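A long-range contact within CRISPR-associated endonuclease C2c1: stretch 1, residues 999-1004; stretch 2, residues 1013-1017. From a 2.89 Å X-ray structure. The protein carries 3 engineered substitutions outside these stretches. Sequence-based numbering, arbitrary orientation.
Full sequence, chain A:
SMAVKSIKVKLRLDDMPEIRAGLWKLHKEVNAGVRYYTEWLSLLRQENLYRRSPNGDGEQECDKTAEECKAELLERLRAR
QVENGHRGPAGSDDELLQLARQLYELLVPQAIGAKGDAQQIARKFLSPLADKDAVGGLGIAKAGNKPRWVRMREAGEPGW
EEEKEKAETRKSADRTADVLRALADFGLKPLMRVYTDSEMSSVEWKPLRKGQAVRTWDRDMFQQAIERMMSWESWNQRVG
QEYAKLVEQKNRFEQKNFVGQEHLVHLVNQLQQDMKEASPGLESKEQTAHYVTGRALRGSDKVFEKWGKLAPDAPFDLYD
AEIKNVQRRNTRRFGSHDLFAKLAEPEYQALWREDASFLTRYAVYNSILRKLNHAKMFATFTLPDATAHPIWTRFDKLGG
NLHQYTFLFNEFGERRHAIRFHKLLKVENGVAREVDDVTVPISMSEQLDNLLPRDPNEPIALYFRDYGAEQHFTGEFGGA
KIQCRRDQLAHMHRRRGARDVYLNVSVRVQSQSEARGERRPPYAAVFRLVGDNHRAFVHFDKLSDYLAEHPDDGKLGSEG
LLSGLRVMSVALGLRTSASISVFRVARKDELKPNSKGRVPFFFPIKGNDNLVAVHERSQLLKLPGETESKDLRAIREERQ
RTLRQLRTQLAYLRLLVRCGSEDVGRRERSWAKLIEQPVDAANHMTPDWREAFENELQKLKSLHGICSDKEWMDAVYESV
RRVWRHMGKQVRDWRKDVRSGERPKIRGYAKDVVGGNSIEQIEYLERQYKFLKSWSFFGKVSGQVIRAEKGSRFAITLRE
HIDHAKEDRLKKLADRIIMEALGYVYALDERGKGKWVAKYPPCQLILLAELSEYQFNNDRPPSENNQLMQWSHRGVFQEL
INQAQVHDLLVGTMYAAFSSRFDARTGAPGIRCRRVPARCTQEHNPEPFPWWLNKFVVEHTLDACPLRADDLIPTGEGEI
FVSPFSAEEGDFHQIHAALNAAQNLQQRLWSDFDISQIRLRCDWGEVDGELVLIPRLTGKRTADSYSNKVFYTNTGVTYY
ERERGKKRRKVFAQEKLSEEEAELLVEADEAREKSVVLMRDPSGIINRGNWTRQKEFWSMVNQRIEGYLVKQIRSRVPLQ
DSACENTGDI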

# COMPACT_ATOMS: atom_id res chain seq x y z
N ARG A 999 -4.94 25.03 15.18
CA ARG A 999 -4.87 24.10 16.29
C ARG A 999 -3.52 24.20 16.98
O ARG A 999 -2.49 24.38 16.33
CB ARG A 999 -5.12 22.66 15.81
CG ARG A 999 -4.46 21.59 16.65
CD ARG A 999 -5.00 20.20 16.37
NE ARG A 999 -4.28 19.20 17.15
CZ ARG A 999 -4.69 17.95 17.34
NH1 ARG A 999 -5.84 17.55 16.81
NH2 ARG A 999 -3.97 17.11 18.06
N LEU A 1000 -3.52 24.09 18.31
CA LEU A 1000 -2.31 24.27 19.10
C LEU A 1000 -2.35 23.35 20.31
O LEU A 1000 -3.35 23.31 21.03
CB LEU A 1000 -2.18 25.73 19.55
CG LEU A 1000 -0.84 26.43 19.34
CD1 LEU A 1000 -0.30 26.14 17.96
CD2 LEU A 1000 -1.00 27.93 19.54
N ARG A 1001 -1.25 22.62 20.54
CA ARG A 1001 -1.10 21.79 21.73
C ARG A 1001 -0.33 22.56 22.79
O ARG A 1001 0.72 23.15 22.50
CB ARG A 1001 -0.36 20.49 21.41
CG ARG A 1001 -1.27 19.29 21.37
CD ARG A 1001 -0.76 18.15 22.23
NE ARG A 1001 -1.87 17.34 22.71
CZ ARG A 1001 -2.52 16.45 21.96
NH1 ARG A 1001 -2.17 16.24 20.70
NH2 ARG A 1001 -3.53 15.76 22.49
N CYS A 1002 -0.84 22.55 24.02
CA CYS A 1002 -0.28 23.37 25.08
C CYS A 1002 -0.18 22.58 26.37
O CYS A 1002 -0.88 21.58 26.57
CB CYS A 1002 -1.13 24.63 25.29
SG CYS A 1002 -1.29 25.62 23.79
N ASP A 1003 0.72 23.03 27.24
CA ASP A 1003 0.90 22.48 28.57
C ASP A 1003 0.84 23.62 29.58
O ASP A 1003 1.29 24.73 29.30
CB ASP A 1003 2.23 21.73 28.70
CG ASP A 1003 2.44 20.68 27.62
OD1 ASP A 1003 3.01 21.02 26.56
OD2 ASP A 1003 2.05 19.51 27.84
N TRP A 1004 0.28 23.33 30.75
CA TRP A 1004 0.17 24.34 31.79
C TRP A 1004 1.54 24.66 32.39
O TRP A 1004 2.49 23.88 32.30
CB TRP A 1004 -0.78 23.89 32.89
CG TRP A 1004 -2.23 23.91 32.51
CD1 TRP A 1004 -2.99 22.85 32.11
CD2 TRP A 1004 -3.09 25.05 32.50
NE1 TRP A 1004 -4.28 23.27 31.85
CE2 TRP A 1004 -4.36 24.62 32.08
CE3 TRP A 1004 -2.90 26.41 32.80
CZ2 TRP A 1004 -5.44 25.48 31.97
CZ3 TRP A 1004 -3.98 27.26 32.69
CH2 TRP A 1004 -5.23 26.80 32.27
N LEU A 1013 -1.29 28.55 29.50
CA LEU A 1013 -1.00 27.45 28.58
C LEU A 1013 0.23 27.80 27.76
O LEU A 1013 0.26 28.84 27.09
CB LEU A 1013 -2.20 27.17 27.67
CG LEU A 1013 -3.31 26.32 28.27
CD1 LEU A 1013 -4.24 25.86 27.18
CD2 LEU A 1013 -2.73 25.13 29.00
N ILE A 1014 1.24 26.94 27.82
CA ILE A 1014 2.48 27.14 27.08
C ILE A 1014 2.42 26.27 25.82
O ILE A 1014 2.46 25.04 25.93
CB ILE A 1014 3.71 26.79 27.93
CG1 ILE A 1014 3.75 27.68 29.17
CG2 ILE A 1014 4.98 26.95 27.10
CD1 ILE A 1014 4.88 27.35 30.11
N PRO A 1015 2.32 26.86 24.63
CA PRO A 1015 2.16 26.05 23.42
C PRO A 1015 3.42 25.26 23.10
O PRO A 1015 4.54 25.76 23.22
CB PRO A 1015 1.88 27.10 22.33
CG PRO A 1015 2.55 28.33 22.84
CD PRO A 1015 2.36 28.30 24.33
N ARG A 1016 3.21 24.01 22.69
CA ARG A 1016 4.32 23.17 22.25
C ARG A 1016 4.86 23.67 20.93
O ARG A 1016 4.10 23.90 19.98
CB ARG A 1016 3.86 21.72 22.13
CG ARG A 1016 3.42 21.10 23.45
CD ARG A 1016 3.17 19.60 23.33
NE ARG A 1016 2.75 19.01 24.59
CZ ARG A 1016 2.39 17.74 24.73
NH1 ARG A 1016 2.39 16.93 23.68
NH2 ARG A 1016 2.01 17.28 25.92
N LEU A 1017 6.18 23.84 20.86
CA LEU A 1017 6.84 24.34 19.66
C LEU A 1017 7.16 23.16 18.75
O LEU A 1017 8.13 22.43 18.97
CB LEU A 1017 8.10 25.13 20.03
CG LEU A 1017 7.95 26.63 20.28
CD1 LEU A 1017 6.67 26.97 21.03
CD2 LEU A 1017 9.16 27.18 21.02

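Antiparallel β pairing divides its labour: the backbone sets the register, and the alternation of side chains then sorts chemistry onto two faces. The contact between residues 999-1004 and 1013-1017 of C2c1 illustrates the principle compactly.

The backbone bonds come first. Asp1003 and Ile1014 form the hydrogen-bonded pair, each donating to the other: Asp1003 N to Ile1014 O at 3.0 Å, and Ile1014 N to Asp1003 O at 2.7 Å. A third bond, from Arg1016 N to Arg1001 O, is short at 2.6 Å and nearly linear. It extends the ladder past Pro1015, which has no amide hydrogen to give but occupies a non-hydrogen-bonded position opposite Cys1002, where none is required of it. Here the chains draw close, with Cys1002 CA and Pro1015 CA 4.0 Å apart, and α-carbon hydrogens supplement the ladder: Cys1002 CA lies 3.3 Å from Ile1014 O, and Pro1015 CA 3.4 Å from Arg1001 O.

Apolar contacts gather on the face bearing Cys1002, Trp1004, Leu1013 and Pro1015. Cys1002 touches both Leu1013 and Pro1015, its SG lying 3.8 Å from Pro1015 CB and its CB 3.6 Å from Leu1013 CB. Leu1013 also reaches the indole: its CD2 sits over the five-membered ring of Trp1004, 3.5 Å from Trp1004 CD2 and almost on the ring normal, a CH-π contact in which a methyl group meets the π cloud.

Charge is handled by Asp1003, whose side chain belongs to the other face, with that of Ile1014. Its carboxylate meets the extended Arg1016 in a two-pronged salt bridge, Arg1016 NE to Asp1003 OD1 at 2.8 Å and Arg1016 NH2 to Asp1003 OD2 at 2.9 Å. Arg1001 CD lies over one face of the same guanidinium, 3.7 Å from Arg1016 NH1, leaving the edge to the aspartate.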